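Local coordinates for protein protocadherin gamma-B3 (PDB 5K8R) that probably mediates calcium-dependent adhesion between cells through its extracellular cadherin repeats and may help establish and maintain specific neuronal connections in the brain, at residues Leu170-Gln175 against Val202-Asp207; Ile385-Val390 against Thr407-Ile412. All coordinates share one frame; numbering follows the deposited sequence.

Interaction 1: residues Leu170-Gln175 against Val202-Asp207; sequences LDREEQ and VADAND. With CA (calcium ion), chain J; CA (calcium ion), chain I; CA (calcium ion), chain H.
Arg172 lies over Val202, their CA atoms 5.5 Å apart, where the Leu170-Gln175 turn crosses the end of the strand that closes the second cadherin repeat. Together the segments carry the DRE motif and all but the last residue of the DXNDN motif, the calcium-binding sequences of the EC2-EC3 junction. Residues 172-174 have helical backbone angles, and Asp171 O takes bonds from both Glu174 N and Gln175 N, which tightens the turn. Past Ala203 the Val202-Asp207 segment leaves the strand, bringing Asp204, the carbonyl of Ala205 and Asp207 round to the ions.

Val202 is the apolar contact point: its CG1 packs 3.8 Å from Arg172 CB and also touches Leu170 CB, while CG2 rests on the carbonyl oxygen of Gln175. The Arg172 chain leaves with CG anti to the backbone N (chi1 -177°) and bends at chi3, crossing Asp204 at a slant so that NE donates to Asp204 OD1 at 3.0 Å, part of a salt bridge. The oxygen sits almost in the guanidinium plane, yet the bond reaches the carboxylate from above its own plane, the two planes standing 88° apart. That same OD1 binds a calcium ion, so Arg172 is a second-shell residue that probably helps orient a first-shell ligand; Asp204 OD2 turns instead to Glu241.

Glu173 and Asp207 each bridge two ions. One ion also holds Asp204 OD1 and Ala205 O, and is completed by Glu114 and Asp240, the latter from the next repeat; the other adds Asp171, Glu114 and a water. A third calcium takes Asn206 among its ligands. The carboxylate of Asp207 splits evenly, OD1 lying 2.5 Å from the first calcium and OD2 2.5 Å from the second.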
# COMPACT_ATOMS: atom_id res chain seq x y z
N LEU A 170 11.33 -0.42 -13.98
CA LEU A 170 9.99 -0.87 -14.35
C LEU A 170 9.00 0.27 -14.19
O LEU A 170 9.18 1.18 -13.38
CB LEU A 170 9.55 -2.06 -13.49
CG LEU A 170 10.39 -3.33 -13.60
CD1 LEU A 170 9.83 -4.41 -12.69
CD2 LEU A 170 10.45 -3.82 -15.04
N ASP A 171 7.94 0.22 -15.00
CA ASP A 171 6.89 1.23 -14.98
C ASP A 171 5.57 0.56 -15.34
O ASP A 171 5.29 0.30 -16.51
CB ASP A 171 7.20 2.35 -15.98
CG ASP A 171 6.25 3.52 -15.85
OD1 ASP A 171 5.54 3.61 -14.83
OD2 ASP A 171 6.21 4.36 -16.77
N ARG A 172 4.77 0.27 -14.32
CA ARG A 172 3.51 -0.39 -14.52
C ARG A 172 2.63 0.43 -15.40
O ARG A 172 1.80 -0.07 -16.11
CB ARG A 172 2.83 -0.61 -13.19
CG ARG A 172 1.54 -1.36 -13.34
CD ARG A 172 0.63 -1.20 -12.14
NE ARG A 172 -0.16 0.02 -12.17
CZ ARG A 172 -1.19 0.23 -12.97
NH1 ARG A 172 -1.57 -0.67 -13.83
NH2 ARG A 172 -1.83 1.37 -12.92
N GLU A 173 2.83 1.74 -15.37
CA GLU A 173 2.03 2.64 -16.21
C GLU A 173 2.39 2.47 -17.68
O GLU A 173 1.57 2.72 -18.57
CB GLU A 173 2.24 4.10 -15.78
CG GLU A 173 1.74 4.41 -14.38
CD GLU A 173 2.75 4.03 -13.31
OE1 GLU A 173 3.96 4.04 -13.60
OE2 GLU A 173 2.32 3.73 -12.18
N GLU A 174 3.62 2.03 -17.93
CA GLU A 174 4.15 1.80 -19.26
C GLU A 174 4.00 0.36 -19.72
O GLU A 174 3.60 0.11 -20.86
CB GLU A 174 5.63 2.20 -19.32
CG GLU A 174 6.29 1.99 -20.68
CD GLU A 174 5.89 3.04 -21.70
OE1 GLU A 174 5.27 4.06 -21.30
OE2 GLU A 174 6.20 2.86 -22.89
N GLN A 175 4.29 -0.60 -18.84
CA GLN A 175 4.18 -2.02 -19.17
C GLN A 175 3.94 -2.82 -17.89
O GLN A 175 4.86 -2.97 -17.08
CB GLN A 175 5.43 -2.51 -19.90
CG GLN A 175 5.30 -3.90 -20.48
CD GLN A 175 6.51 -4.30 -21.32
OE1 GLN A 175 7.40 -3.48 -21.55
NE2 GLN A 175 6.54 -5.55 -21.76
N VAL A 202 4.16 -6.43 -12.80
CA VAL A 202 4.69 -5.23 -12.16
C VAL A 202 3.69 -4.74 -11.12
O VAL A 202 2.60 -4.29 -11.47
CB VAL A 202 5.00 -4.14 -13.19
CG1 VAL A 202 5.71 -2.97 -12.53
CG2 VAL A 202 5.85 -4.71 -14.33
N ALA A 203 4.07 -4.82 -9.85
CA ALA A 203 3.21 -4.31 -8.79
C ALA A 203 3.21 -2.79 -8.79
O ALA A 203 4.24 -2.15 -8.98
CB ALA A 203 3.68 -4.83 -7.43
N ASP A 204 2.03 -2.21 -8.58
CA ASP A 204 1.86 -0.76 -8.67
C ASP A 204 2.45 -0.06 -7.45
O ASP A 204 2.36 -0.55 -6.32
CB ASP A 204 0.38 -0.40 -8.79
CG ASP A 204 0.16 1.09 -8.97
OD1 ASP A 204 0.84 1.70 -9.83
OD2 ASP A 204 -0.69 1.66 -8.25
N ALA A 205 3.06 1.09 -7.70
CA ALA A 205 3.51 1.99 -6.65
C ALA A 205 2.86 3.36 -6.86
O ALA A 205 2.46 3.71 -7.97
CB ALA A 205 5.03 2.13 -6.63
N ASN A 206 2.75 4.12 -5.78
CA ASN A 206 2.11 5.43 -5.83
C ASN A 206 3.11 6.51 -6.26
O ASN A 206 3.42 7.45 -5.53
CB ASN A 206 1.49 5.77 -4.48
CG ASN A 206 0.51 6.92 -4.56
OD1 ASN A 206 -0.38 6.94 -5.41
ND2 ASN A 206 0.68 7.91 -3.69
N ASP A 207 3.63 6.34 -7.48
CA ASP A 207 4.61 7.26 -8.04
C ASP A 207 3.98 8.32 -8.94
O ASP A 207 4.70 9.02 -9.65
CB ASP A 207 5.67 6.48 -8.82
CG ASP A 207 5.08 5.47 -9.78
OD1 ASP A 207 3.92 5.64 -10.20
OD2 ASP A 207 5.79 4.50 -10.13
CA CA J . 2.39 3.69 -10.41
CA CA I . 5.40 4.38 -12.61
CA CA H . -1.39 8.08 -7.26
O HOH W 1 7.83 4.52 -13.17

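Interaction 2: residues Ile385-Val390 against Thr407-Ile412; sequences IPEYNV and TITLHI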
# COMPACT_ATOMS: atom_id res chain seq x y z
N ILE A 385 -59.26 73.15 -0.64
CA ILE A 385 -58.65 71.84 -0.47
C ILE A 385 -57.72 71.90 0.74
O ILE A 385 -56.63 72.48 0.66
CB ILE A 385 -57.88 71.40 -1.73
CG1 ILE A 385 -58.83 71.29 -2.92
CG2 ILE A 385 -57.18 70.08 -1.49
CD1 ILE A 385 -59.83 70.16 -2.80
N PRO A 386 -58.11 71.32 1.88
CA PRO A 386 -57.29 71.46 3.09
C PRO A 386 -56.05 70.57 3.12
O PRO A 386 -55.11 70.88 3.87
CB PRO A 386 -58.26 71.07 4.22
CG PRO A 386 -59.19 70.11 3.57
CD PRO A 386 -59.35 70.57 2.14
N GLU A 387 -56.02 69.49 2.35
CA GLU A 387 -54.88 68.58 2.37
C GLU A 387 -54.79 67.85 1.04
O GLU A 387 -55.80 67.65 0.36
CB GLU A 387 -54.98 67.59 3.53
CG GLU A 387 -56.26 66.76 3.52
CD GLU A 387 -56.35 65.81 4.69
OE1 GLU A 387 -55.48 65.88 5.59
OE2 GLU A 387 -57.29 64.98 4.72
N TYR A 388 -53.57 67.45 0.69
CA TYR A 388 -53.31 66.70 -0.54
C TYR A 388 -52.63 65.39 -0.19
O TYR A 388 -51.67 65.37 0.59
CB TYR A 388 -52.43 67.50 -1.50
CG TYR A 388 -53.07 68.76 -2.04
CD1 TYR A 388 -52.90 69.98 -1.40
CD2 TYR A 388 -53.83 68.73 -3.21
CE1 TYR A 388 -53.48 71.13 -1.90
CE2 TYR A 388 -54.41 69.88 -3.71
CZ TYR A 388 -54.23 71.08 -3.05
OH TYR A 388 -54.80 72.23 -3.55
N ASN A 389 -53.11 64.30 -0.77
CA ASN A 389 -52.49 62.98 -0.62
C ASN A 389 -51.60 62.77 -1.83
O ASN A 389 -52.04 62.28 -2.87
CB ASN A 389 -53.55 61.89 -0.47
CG ASN A 389 -54.30 61.98 0.84
OD1 ASN A 389 -53.70 62.20 1.89
ND2 ASN A 389 -55.61 61.81 0.78
N VAL A 390 -50.33 63.15 -1.70
CA VAL A 390 -49.38 63.10 -2.80
C VAL A 390 -48.71 61.73 -2.82
O VAL A 390 -48.08 61.32 -1.84
CB VAL A 390 -48.33 64.22 -2.67
CG1 VAL A 390 -47.27 64.08 -3.75
CG2 VAL A 390 -49.00 65.58 -2.75
N THR A 407 -47.01 57.39 -0.26
CA THR A 407 -47.97 58.49 -0.24
C THR A 407 -47.81 59.28 1.06
O THR A 407 -47.82 58.70 2.15
CB THR A 407 -49.40 57.97 -0.37
OG1 THR A 407 -49.55 57.30 -1.63
CG2 THR A 407 -50.39 59.12 -0.29
N ILE A 408 -47.68 60.59 0.93
CA ILE A 408 -47.56 61.49 2.07
C ILE A 408 -48.72 62.48 2.02
O ILE A 408 -49.13 62.92 0.94
CB ILE A 408 -46.21 62.23 2.09
CG1 ILE A 408 -46.07 63.11 3.34
CG2 ILE A 408 -46.01 63.05 0.82
CD1 ILE A 408 -44.75 63.84 3.43
N THR A 409 -49.27 62.81 3.19
CA THR A 409 -50.36 63.77 3.31
C THR A 409 -49.78 65.13 3.68
O THR A 409 -49.13 65.27 4.73
CB THR A 409 -51.38 63.31 4.35
OG1 THR A 409 -51.99 62.09 3.92
CG2 THR A 409 -52.45 64.37 4.54
N LEU A 410 -50.02 66.12 2.83
CA LEU A 410 -49.54 67.48 3.04
C LEU A 410 -50.73 68.36 3.40
O LEU A 410 -51.67 68.50 2.61
CB LEU A 410 -48.84 68.01 1.79
CG LEU A 410 -47.67 67.15 1.29
CD1 LEU A 410 -47.29 67.54 -0.12
CD2 LEU A 410 -46.47 67.29 2.23
N HIS A 411 -50.68 68.97 4.58
CA HIS A 411 -51.77 69.79 5.08
C HIS A 411 -51.56 71.24 4.68
O HIS A 411 -50.43 71.75 4.68
CB HIS A 411 -51.88 69.67 6.60
CG HIS A 411 -51.97 68.26 7.09
ND1 HIS A 411 -53.16 67.56 7.14
CD2 HIS A 411 -51.02 67.41 7.54
CE1 HIS A 411 -52.94 66.35 7.60
NE2 HIS A 411 -51.65 66.23 7.86
N ILE A 412 -52.66 71.92 4.35
CA ILE A 412 -52.64 73.32 3.95
C ILE A 412 -53.04 74.17 5.14
O ILE A 412 -54.08 73.93 5.77
CB ILE A 412 -53.57 73.57 2.75
CG1 ILE A 412 -53.24 72.61 1.61
CG2 ILE A 412 -53.45 75.01 2.27
CD1 ILE A 412 -51.80 72.70 1.13
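Asn389 and Thr409 stand side by side on one face of an antiparallel beta hairpin, and Thr409 OG1 donates to Asn389 OD1 at 2.7 Å, nearly in line with the side-chain C=O. They form a non-hydrogen-bonded pair, so this bond joins the strands where the backbones do not. Thr409 places OG1 beside its backbone N (chi1 -64°) and so sends CG2 the other way, to 3.5 Å from Glu387 OE1. Glu387 points in the same direction as His411, its OE1 lying 3.3 Å from His411 ND1 with carboxylate and ring planes 40° apart. An alanine in place of Thr409 would probably leave Asn389 OD1 without this donor and its amide freer to turn.

The opposite face meets through apolar groups. Val390 CG2 meets Leu410 CD1 at 3.7 Å, and Ile412 CD1 approaches the edge of the Tyr388 ring, in its plane, 3.8 Å from CE1. Ile385 CG2 covers part of one face of that ring.

Behind these side chains, Tyr388 pairs with Leu410 and Val390 with Ile408 through reciprocal backbone hydrogen bonds, and Ile412 N donates to Pro386 O at 2.7 Å to extend the ladder. The two strands belong to the mixed sheet of the fourth cadherin repeat. On its inner side Val390 and Leu410 reach Leu374 of the facing sheet, closing the beta sandwich, while the Tyr388 ring makes an edge-to-face contact with Phe362.

The chemistry is thus divided by face: the side of Val390 and Leu410 contributes to the sandwich core, whereas that of Glu387, Asn389 and Thr409 is polar, with hydroxyl and amide adding a side-chain link to the backbone ladder.

From the N terminus, the chain passes through the first repeat before reaching interaction 1, which closes a loop of 26 residues, largely strands 177-186 and 193-203, at the end of the second repeat. Through its calcium ions it also ties that repeat to the third. The chain then runs through the third repeat and most of the fourth before interaction 2 closes a shorter loop of 16 residues, the hairpin of strands 387-396 and 403-413. The two loops lie in series, neither nested nor crossing. Their nearest atoms are about 69 Å apart: interaction 1 works at a junction between repeats, interaction 2 within a single sandwich.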